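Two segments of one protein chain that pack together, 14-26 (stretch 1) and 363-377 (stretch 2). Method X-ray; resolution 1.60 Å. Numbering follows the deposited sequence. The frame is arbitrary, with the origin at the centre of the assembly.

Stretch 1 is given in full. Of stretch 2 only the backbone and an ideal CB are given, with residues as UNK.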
ATOM      1  N   GLY A  14       2.927  16.116   0.963  1.00 65.37           N
ATOM      2  CA  GLY A  14       1.654  16.055   0.292  1.00 56.89           C
ATOM      3  C   GLY A  14       1.547  14.687  -0.331  1.00 47.78           C
ATOM      4  O   GLY A  14       2.322  13.783   0.000  1.00 56.55           O
ATOM      5  N   PRO A  15       0.612  14.492  -1.262  1.00 34.69           N
ATOM      6  CA  PRO A  15       0.576  13.207  -1.967  1.00 33.02           C
ATOM      7  C   PRO A  15       1.727  13.008  -2.950  1.00 37.01           C
ATOM      8  O   PRO A  15       1.925  11.870  -3.398  1.00 38.87           O
ATOM      9  CB  PRO A  15      -0.782  13.235  -2.678  1.00 33.67           C
ATOM     10  CG  PRO A  15      -1.060  14.662  -2.884  1.00 36.12           C
ATOM     11  CD  PRO A  15      -0.466  15.392  -1.703  1.00 39.17           C
ATOM     12  N   ALA A  16       2.507  14.049  -3.276  1.00 33.20           N
ATOM     13  CA  ALA A  16       3.606  13.880  -4.227  1.00 29.45           C
ATOM     14  C   ALA A  16       4.661  12.906  -3.721  1.00 27.59           C
ATOM     15  O   ALA A  16       5.356  12.271  -4.527  1.00 26.61           O
ATOM     16  CB  ALA A  16       4.266  15.226  -4.534  1.00 32.97           C
ATOM     17  N   SER A  17       4.805  12.770  -2.400  1.00 25.38           N
ATOM     18  CA  SER A  17       5.879  11.938  -1.869  1.00 23.28           C
ATOM     19  C   SER A  17       5.723  10.475  -2.267  1.00 21.76           C
ATOM     20  O   SER A  17       6.725   9.770  -2.404  1.00 24.33           O
ATOM     21  CB  SER A  17       5.948  12.057  -0.348  1.00 34.74           C
ATOM     22  OG  SER A  17       4.748  11.613   0.251  1.00 34.96           O
ATOM     23  N   THR A  18       4.488   9.991  -2.427  1.00 20.99           N
ATOM     24  CA  THR A  18       4.270   8.601  -2.805  1.00 20.89           C
ATOM     25  C   THR A  18       3.874   8.445  -4.272  1.00 22.29           C
ATOM     26  O   THR A  18       3.335   7.396  -4.653  1.00 21.12           O
ATOM     27  CB  THR A  18       3.218   7.949  -1.897  1.00 24.88           C
ATOM     28  OG1 THR A  18       1.999   8.698  -1.930  1.00 25.53           O
ATOM     29  CG2 THR A  18       3.723   7.866  -0.456  1.00 23.20           C
ATOM     30  N   SER A  19       4.180   9.443  -5.108  1.00 24.80           N
ATOM     31  CA  SER A  19       3.800   9.370  -6.517  1.00 25.88           C
ATOM     32  C   SER A  19       4.362   8.125  -7.205  1.00 25.16           C
ATOM     33  O   SER A  19       3.676   7.516  -8.035  1.00 25.64           O
ATOM     34  CB  SER A  19       4.252  10.628  -7.253  1.00 28.22           C
ATOM     35  OG  SER A  19       5.657  10.780  -7.143  1.00 29.40           O
ATOM     36  N   PHE A  20       5.603   7.728  -6.891  1.00 21.34           N
ATOM     37  CA  PHE A  20       6.148   6.519  -7.511  1.00 21.10           C
ATOM     38  C   PHE A  20       5.257   5.312  -7.223  1.00 23.44           C
ATOM     39  O   PHE A  20       4.906   4.545  -8.135  1.00 22.53           O
ATOM     40  CB  PHE A  20       7.571   6.246  -7.024  1.00 22.42           C
ATOM     41  CG  PHE A  20       8.138   4.962  -7.560  1.00 27.07           C
ATOM     42  CD1 PHE A  20       8.511   4.876  -8.878  1.00 26.06           C
ATOM     43  CD2 PHE A  20       8.265   3.849  -6.750  1.00 24.19           C
ATOM     44  CE1 PHE A  20       9.015   3.692  -9.398  1.00 25.08           C
ATOM     45  CE2 PHE A  20       8.768   2.657  -7.261  1.00 29.88           C
ATOM     46  CZ  PHE A  20       9.148   2.592  -8.585  1.00 25.62           C
ATOM     47  N   GLY A  21       4.897   5.123  -5.950  1.00 19.14           N
ATOM     48  CA  GLY A  21       4.061   3.992  -5.574  1.00 19.11           C
ATOM     49  C   GLY A  21       2.686   4.025  -6.219  1.00 21.01           C
ATOM     50  O   GLY A  21       2.141   2.981  -6.580  1.00 19.59           O
ATOM     51  N   VAL A  22       2.093   5.220  -6.354  1.00 19.56           N
ATOM     52  CA  VAL A  22       0.813   5.314  -7.065  1.00 19.22           C
ATOM     53  C   VAL A  22       0.980   4.916  -8.530  1.00 20.78           C
ATOM     54  O   VAL A  22       0.133   4.206  -9.091  1.00 20.35           O
ATOM     55  CB  VAL A  22       0.217   6.726  -6.926  1.00 21.35           C
ATOM     56  CG1 VAL A  22      -1.076   6.848  -7.727  1.00 22.17           C
ATOM     57  CG2 VAL A  22      -0.071   7.024  -5.477  1.00 21.17           C
ATOM     58  N   ASN A  23       2.063   5.380  -9.172  1.00 22.30           N
ATOM     59  CA  ASN A  23       2.344   5.004 -10.559  1.00 23.58           C
ATOM     60  C   ASN A  23       2.503   3.492 -10.699  1.00 23.75           C
ATOM     61  O   ASN A  23       2.019   2.895 -11.671  1.00 24.02           O
ATOM     62  CB  ASN A  23       3.608   5.713 -11.054  1.00 28.62           C
ATOM     63  CG  ASN A  23       3.483   7.230 -11.068  1.00 34.09           C
ATOM     64  OD1 ASN A  23       2.396   7.778 -11.189  1.00 35.22           O
ATOM     65  ND2 ASN A  23       4.626   7.913 -10.975  1.00 38.01           N
ATOM     66  N   VAL A  24       3.185   2.857  -9.740  1.00 22.59           N
ATOM     67  CA  VAL A  24       3.332   1.403  -9.764  1.00 20.41           C
ATOM     68  C   VAL A  24       1.968   0.731  -9.685  1.00 21.01           C
ATOM     69  O   VAL A  24       1.659  -0.186 -10.458  1.00 22.58           O
ATOM     70  CB  VAL A  24       4.257   0.930  -8.631  1.00 19.32           C
ATOM     71  CG1 VAL A  24       4.193  -0.603  -8.489  1.00 20.24           C
ATOM     72  CG2 VAL A  24       5.714   1.385  -8.912  1.00 18.77           C
ATOM     73  N   PHE A  25       1.128   1.179  -8.753  1.00 20.33           N
ATOM     74  CA  PHE A  25      -0.201   0.586  -8.618  1.00 19.36           C
ATOM     75  C   PHE A  25      -0.995   0.726  -9.907  1.00 22.46           C
ATOM     76  O   PHE A  25      -1.634  -0.228 -10.362  1.00 21.85           O
ATOM     77  CB  PHE A  25      -0.952   1.239  -7.455  1.00 17.69           C
ATOM     78  CG  PHE A  25      -2.366   0.723  -7.281  1.00 19.16           C
ATOM     79  CD1 PHE A  25      -2.611  -0.456  -6.582  1.00 23.90           C
ATOM     80  CD2 PHE A  25      -3.437   1.414  -7.822  1.00 20.10           C
ATOM     81  CE1 PHE A  25      -3.922  -0.936  -6.428  1.00 22.40           C
ATOM     82  CE2 PHE A  25      -4.755   0.931  -7.682  1.00 22.83           C
ATOM     83  CZ  PHE A  25      -4.989  -0.236  -6.978  1.00 20.36           C
ATOM     84  N   LYS A  26      -0.965   1.916 -10.516  1.00 21.30           N
ATOM     85  CA  LYS A  26      -1.720   2.121 -11.747  1.00 22.45           C
ATOM     86  C   LYS A  26      -1.177   1.258 -12.874  1.00 22.40           C
ATOM     87  O   LYS A  26      -1.953   0.734 -13.686  1.00 26.05           O
ATOM     88  CB  LYS A  26      -1.704   3.599 -12.139  1.00 22.05           C
ATOM     89  CG  LYS A  26      -2.544   4.480 -11.203  1.00 23.29           C
ATOM     90  CD  LYS A  26      -2.771   5.853 -11.803  1.00 27.09           C
ATOM     91  CE  LYS A  26      -3.637   6.719 -10.894  1.00 26.30           C
ATOM     92  NZ  LYS A  26      -4.072   7.946 -11.628  1.00 31.26           N
ATOM     93  N   UNK A 363      -7.081   4.150   1.353  1.00 15.85           N
ATOM     94  CA  UNK A 363      -6.845   4.459   2.754  1.00 16.22           C
ATOM     95  C   UNK A 363      -5.907   5.653   2.818  1.00 18.03           C
ATOM     96  O   UNK A 363      -4.784   5.592   2.305  1.00 19.54           O
ATOM     97  CB  UNK A 363      -6.267   3.257   3.504  1.00 16.22           C
ATOM     98  N   UNK A 364      -6.377   6.741   3.428  1.00 16.21           N
ATOM     99  CA  UNK A 364      -5.692   8.023   3.401  1.00 17.61           C
ATOM    100  C   UNK A 364      -5.186   8.347   4.799  1.00 17.28           C
ATOM    101  O   UNK A 364      -5.935   8.222   5.777  1.00 18.36           O
ATOM    102  CB  UNK A 364      -6.615   9.129   2.885  1.00 17.61           C
ATOM    103  N   UNK A 365      -3.915   8.736   4.891  1.00 17.10           N
ATOM    104  CA  UNK A 365      -3.359   9.294   6.122  1.00 16.94           C
ATOM    105  C   UNK A 365      -3.711  10.779   6.160  1.00 19.23           C
ATOM    106  O   UNK A 365      -3.236  11.560   5.329  1.00 20.17           O
ATOM    107  CB  UNK A 365      -1.846   9.079   6.203  1.00 16.94           C
ATOM    108  N   UNK A 366      -4.615  11.161   7.076  1.00 18.90           N
ATOM    109  CA  UNK A 366      -5.144  12.522   7.102  1.00 20.65           C
ATOM    110  C   UNK A 366      -4.139  13.545   7.605  1.00 23.16           C
ATOM    111  O   UNK A 366      -4.351  14.754   7.424  1.00 28.53           O
ATOM    112  CB  UNK A 366      -6.399  12.573   7.976  1.00 20.65           C
ATOM    113  N   UNK A 367      -3.095  13.103   8.296  1.00 21.75           N
ATOM    114  CA  UNK A 367      -2.114  14.049   8.807  1.00 23.52           C
ATOM    115  C   UNK A 367      -0.987  14.268   7.805  1.00 25.66           C
ATOM    116  O   UNK A 367      -0.500  15.392   7.645  1.00 25.42           O
ATOM    117  CB  UNK A 367      -1.546  13.558  10.140  1.00 23.52           C
ATOM    118  N   UNK A 368      -0.575  13.211   7.112  1.00 18.91           N
ATOM    119  CA  UNK A 368       0.523  13.312   6.155  1.00 21.29           C
ATOM    120  C   UNK A 368       0.055  13.470   4.711  1.00 21.46           C
ATOM    121  O   UNK A 368       0.889  13.730   3.834  1.00 22.99           O
ATOM    122  CB  UNK A 368       1.415  12.074   6.266  1.00 21.29           C
ATOM    123  N   UNK A 369      -1.248  13.319   4.451  1.00 21.30           N
ATOM    124  CA  UNK A 369      -1.839  13.539   3.129  1.00 22.04           C
ATOM    125  C   UNK A 369      -1.219  12.628   2.076  1.00 19.38           C
ATOM    126  O   UNK A 369      -0.782  13.084   1.016  1.00 22.95           O
ATOM    127  CB  UNK A 369      -1.673  15.002   2.712  1.00 22.04           C
ATOM    128  N   UNK A 370      -1.208  11.330   2.369  1.00 19.02           N
ATOM    129  CA  UNK A 370      -0.689  10.327   1.432  1.00 19.57           C
ATOM    130  C   UNK A 370      -1.616   9.122   1.414  1.00 20.91           C
ATOM    131  O   UNK A 370      -2.309   8.816   2.394  1.00 20.63           O
ATOM    132  CB  UNK A 370       0.732   9.904   1.810  1.00 19.57           C
ATOM    133  N   UNK A 371      -1.658   8.419   0.279  1.00 20.13           N
ATOM    134  CA  UNK A 371      -2.418   7.162   0.188  1.00 19.02           C
ATOM    135  C   UNK A 371      -1.603   5.994   0.721  1.00 20.85           C
ATOM    136  O   UNK A 371      -0.608   5.575   0.118  1.00 23.87           O
ATOM    137  CB  UNK A 371      -2.836   6.888  -1.258  1.00 19.02           C
ATOM    138  N   UNK A 372      -2.027   5.463   1.861  1.00 16.64           N
ATOM    139  CA  UNK A 372      -1.373   4.313   2.470  1.00 17.54           C
ATOM    140  C   UNK A 372      -1.772   3.007   1.807  1.00 20.35           C
ATOM    141  O   UNK A 372      -1.014   2.043   1.880  1.00 20.34           O
ATOM    142  CB  UNK A 372      -1.699   4.254   3.964  1.00 17.54           C
ATOM    143  N   UNK A 373      -2.960   2.945   1.213  1.00 18.89           N
ATOM    144  CA  UNK A 373      -3.461   1.728   0.590  1.00 19.19           C
ATOM    145  C   UNK A 373      -4.323   2.148  -0.590  1.00 16.58           C
ATOM    146  O   UNK A 373      -5.091   3.117  -0.490  1.00 19.07           O
ATOM    147  CB  UNK A 373      -4.247   0.866   1.580  1.00 19.19           C
ATOM    148  N   UNK A 374      -4.188   1.431  -1.705  1.00 19.17           N
ATOM    149  CA  UNK A 374      -5.092   1.582  -2.842  1.00 19.61           C
ATOM    150  C   UNK A 374      -5.663   0.215  -3.177  1.00 19.51           C
ATOM    151  O   UNK A 374      -4.929  -0.776  -3.208  1.00 19.45           O
ATOM    152  CB  UNK A 374      -4.378   2.191  -4.050  1.00 19.61           C
ATOM    153  N   UNK A 375      -6.973   0.149  -3.390  1.00 18.29           N
ATOM    154  CA  UNK A 375      -7.569  -1.133  -3.736  1.00 21.76           C
ATOM    155  C   UNK A 375      -8.580  -0.929  -4.844  1.00 21.96           C
ATOM    156  O   UNK A 375      -9.440  -0.046  -4.759  1.00 23.49           O
ATOM    157  CB  UNK A 375      -8.225  -1.785  -2.517  1.00 21.76           C
ATOM    158  N   UNK A 376      -8.494  -1.772  -5.863  1.00 20.06           N
ATOM    159  CA  UNK A 376      -9.538  -1.896  -6.866  1.00 19.60           C
ATOM    160  C   UNK A 376     -10.365  -3.119  -6.481  1.00 20.18           C
ATOM    161  O   UNK A 376      -9.894  -4.259  -6.575  1.00 23.34           O
ATOM    162  CB  UNK A 376      -8.962  -2.018  -8.278  1.00 19.60           C
ATOM    163  N   UNK A 377     -11.586  -2.885  -6.022  1.00 20.33           N
ATOM    164  CA  UNK A 377     -12.443  -3.952  -5.520  1.00 22.29           C
ATOM    165  C   UNK A 377     -13.353  -4.374  -6.666  1.00 24.09           C
ATOM    166  O   UNK A 377     -14.360  -3.715  -6.955  1.00 21.29           O
ATOM    167  CB  UNK A 377     -13.249  -3.505  -4.298  1.00 22.29           C
TER

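Position 363 lies in a strand, its ideal CB far from stretch 1, so this contact sets no rule there; the residue is L363. At 364 the CB points sideways, with nothing of stretch 1 within 5.5 Å. Only a long side chain could cross to the P15 ring, and a broad aromatic would suit; a shorter residue would leave that ring uncovered. W364 does it: its CH2 comes 3.9 Å from CB of P15.

Position 365 ends the strand, and 366 to 368 form the loop that follows; their CBs find no atom of stretch 1. An acceptor at 365 could reach the backbone N of 367 and 368. D365 fills that role, its OD1 accepting from N of 367 and N of 368, both at 3.0 Å. At 366, 367 and 368 the contact leaves the choice open, and polar residues would do: N366, R367 and S368.

Position 369 has phi/psi of 59/53, a left-handed conformation easiest for glycine, asparagine or aspartate. Its CB points toward stretch 1, 4.2 Å from CA of G14, so a small side chain fits. The residue is S369, and the close approach comes from its backbone: O lies 3.0 Å from N of P15, which has no hydrogen to share, so this is packing alone.

At 370 the CB points sideways, 4.1 Å from OG1 of T18. Valine, isoleucine or threonine would suit this extended backbone. I370 brings CG2 to 3.3 Å from both O of G14 and OG of S17, an apolar methyl beside a hydroxyl that already donates to O of G14.

Position 371, also sideways, has its CB 5.0 Å from CG2 of V22. A compact apolar residue would do, and phi of -83° admits proline. P371 sets CG 3.9 Å from CG2 of V22 and CD 3.3 Å from OG1 of T18.

The chain turns a corner at 372, where CB points away, and 373 is out of reach; many side chains would serve at both. The residues are L372 and F373.

The CB of 374 points toward the helix, 3.9 Å from CZ of F25. A long, flexible apolar chain could both cover the ring and reach V22. M374 places its CB over the face of the F25 ring, 3.7 Å from the centroid, a CH-pi contact, while CE reaches 3.6 Å from CD2 of F25 and SD lies 4.1 Å from CG1 of V22.

At 375 CB points away, leaving the choice open: A375. Position 376 points toward stretch 1 again, beside the F25 ring edge, where an aliphatic stem suffices. R376 has its backbone N near the ring plane, 4.0 Å from CZ of F25, and its guanidinium bonded elsewhere in the structure. Position 377 is out of reach and unconstrained here; it is I377.

Stretch 2 363-377: LWDNRSSIPLFMARI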
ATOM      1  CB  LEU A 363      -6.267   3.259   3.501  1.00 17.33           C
ATOM      2  CG  LEU A 363      -6.040   3.572   4.987  1.00 24.01           C
ATOM      3  CD1 LEU A 363      -7.382   3.637   5.733  1.00 23.20           C
ATOM      4  CD2 LEU A 363      -5.089   2.549   5.613  1.00 28.66           C
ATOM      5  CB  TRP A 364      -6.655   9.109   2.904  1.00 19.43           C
ATOM      6  CG  TRP A 364      -6.027  10.424   2.561  1.00 21.94           C
ATOM      7  CD1 TRP A 364      -6.011  11.570   3.326  1.00 19.39           C
ATOM      8  CD2 TRP A 364      -5.361  10.750   1.342  1.00 19.51           C
ATOM      9  NE1 TRP A 364      -5.357  12.575   2.654  1.00 24.63           N
ATOM     10  CE2 TRP A 364      -4.948  12.096   1.432  1.00 21.58           C
ATOM     11  CE3 TRP A 364      -5.063  10.026   0.177  1.00 19.88           C
ATOM     12  CZ2 TRP A 364      -4.254  12.734   0.399  1.00 20.23           C
ATOM     13  CZ3 TRP A 364      -4.375  10.669  -0.844  1.00 20.97           C
ATOM     14  CH2 TRP A 364      -3.983  11.995  -0.728  1.00 21.39           C
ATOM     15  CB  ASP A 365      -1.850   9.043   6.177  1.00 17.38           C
ATOM     16  CG  ASP A 365      -1.242   9.409   7.528  1.00 19.78           C
ATOM     17  OD1 ASP A 365      -1.501  10.532   8.041  1.00 19.88           O
ATOM     18  OD2 ASP A 365      -0.507   8.570   8.098  1.00 22.15           O
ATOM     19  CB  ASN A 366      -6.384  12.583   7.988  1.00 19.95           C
ATOM     20  CG  ASN A 366      -7.546  11.834   7.397  1.00 23.09           C
ATOM     21  OD1 ASN A 366      -7.628  11.683   6.180  1.00 25.89           O
ATOM     22  ND2 ASN A 366      -8.453  11.362   8.244  1.00 23.05           N
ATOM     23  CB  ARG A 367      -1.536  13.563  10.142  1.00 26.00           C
ATOM     24  CG  ARG A 367      -0.394  14.470  10.687  1.00 29.57           C
ATOM     25  CD  ARG A 367      -0.926  15.479  11.616  1.00 29.72           C
ATOM     26  NE  ARG A 367       0.071  16.435  12.148  1.00 24.91           N
ATOM     27  CZ  ARG A 367       0.327  16.600  13.439  1.00 35.75           C
ATOM     28  NH1 ARG A 367      -0.309  15.859  14.344  1.00 41.11           N
ATOM     29  NH2 ARG A 367       1.216  17.501  13.822  1.00 32.72           N
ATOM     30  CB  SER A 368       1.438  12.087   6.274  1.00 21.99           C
ATOM     31  OG  SER A 368       2.188  12.151   7.479  1.00 24.51           O
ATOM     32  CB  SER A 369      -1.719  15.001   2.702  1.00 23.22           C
ATOM     33  OG  SER A 369      -2.426  15.842   3.597  1.00 26.84           O
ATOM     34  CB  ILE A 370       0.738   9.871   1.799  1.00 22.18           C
ATOM     35  CG1 ILE A 370       0.798   9.330   3.225  1.00 23.34           C
ATOM     36  CG2 ILE A 370       1.753  10.988   1.600  1.00 23.88           C
ATOM     37  CD1 ILE A 370       2.038   8.485   3.469  1.00 24.94           C
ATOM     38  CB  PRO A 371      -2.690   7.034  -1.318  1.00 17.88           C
ATOM     39  CG  PRO A 371      -1.490   7.705  -1.949  1.00 20.20           C
ATOM     40  CD  PRO A 371      -1.154   8.863  -1.033  1.00 21.27           C
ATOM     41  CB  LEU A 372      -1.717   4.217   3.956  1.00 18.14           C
ATOM     42  CG  LEU A 372      -1.226   5.392   4.806  1.00 19.23           C
ATOM     43  CD1 LEU A 372      -1.689   5.221   6.248  1.00 22.65           C
ATOM     44  CD2 LEU A 372       0.288   5.465   4.744  1.00 22.10           C
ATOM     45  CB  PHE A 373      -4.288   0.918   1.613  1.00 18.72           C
ATOM     46  CG  PHE A 373      -4.241  -0.558   1.458  1.00 29.70           C
ATOM     47  CD1 PHE A 373      -5.086  -1.199   0.564  1.00 36.32           C
ATOM     48  CD2 PHE A 373      -3.447  -1.328   2.287  1.00 22.91           C
ATOM     49  CE1 PHE A 373      -5.075  -2.587   0.447  1.00 36.79           C
ATOM     50  CE2 PHE A 373      -3.429  -2.692   2.186  1.00 35.37           C
ATOM     51  CZ  PHE A 373      -4.245  -3.333   1.260  1.00 37.36           C
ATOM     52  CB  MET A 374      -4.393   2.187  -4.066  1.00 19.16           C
ATOM     53  CG  MET A 374      -3.927   3.611  -3.844  1.00 22.65           C
ATOM     54  SD  MET A 374      -3.158   4.300  -5.312  1.00 26.53           S
ATOM     55  CE  MET A 374      -4.585   4.534  -6.378  1.00 32.94           C
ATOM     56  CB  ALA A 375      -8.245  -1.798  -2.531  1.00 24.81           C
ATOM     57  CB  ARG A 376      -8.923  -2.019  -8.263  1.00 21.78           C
ATOM     58  CG  ARG A 376      -9.923  -2.341  -9.401  1.00 24.75           C
ATOM     59  CD  ARG A 376      -9.212  -2.397 -10.717  1.00 25.59           C
ATOM     60  NE  ARG A 376      -8.535  -3.687 -10.831  1.00 27.33           N
ATOM     61  CZ  ARG A 376      -7.648  -4.008 -11.760  1.00 26.98           C
ATOM     62  NH1 ARG A 376      -7.334  -3.137 -12.696  1.00 25.54           N
ATOM     63  NH2 ARG A 376      -7.089  -5.209 -11.745  1.00 28.43           N
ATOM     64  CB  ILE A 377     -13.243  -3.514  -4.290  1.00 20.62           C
ATOM     65  CG1 ILE A 377     -12.295  -2.908  -3.247  1.00 23.82           C
ATOM     66  CG2 ILE A 377     -14.050  -4.680  -3.747  1.00 26.01           C
ATOM     67  CD1 ILE A 377     -11.503  -3.912  -2.478  1.00 34.00           C
TER
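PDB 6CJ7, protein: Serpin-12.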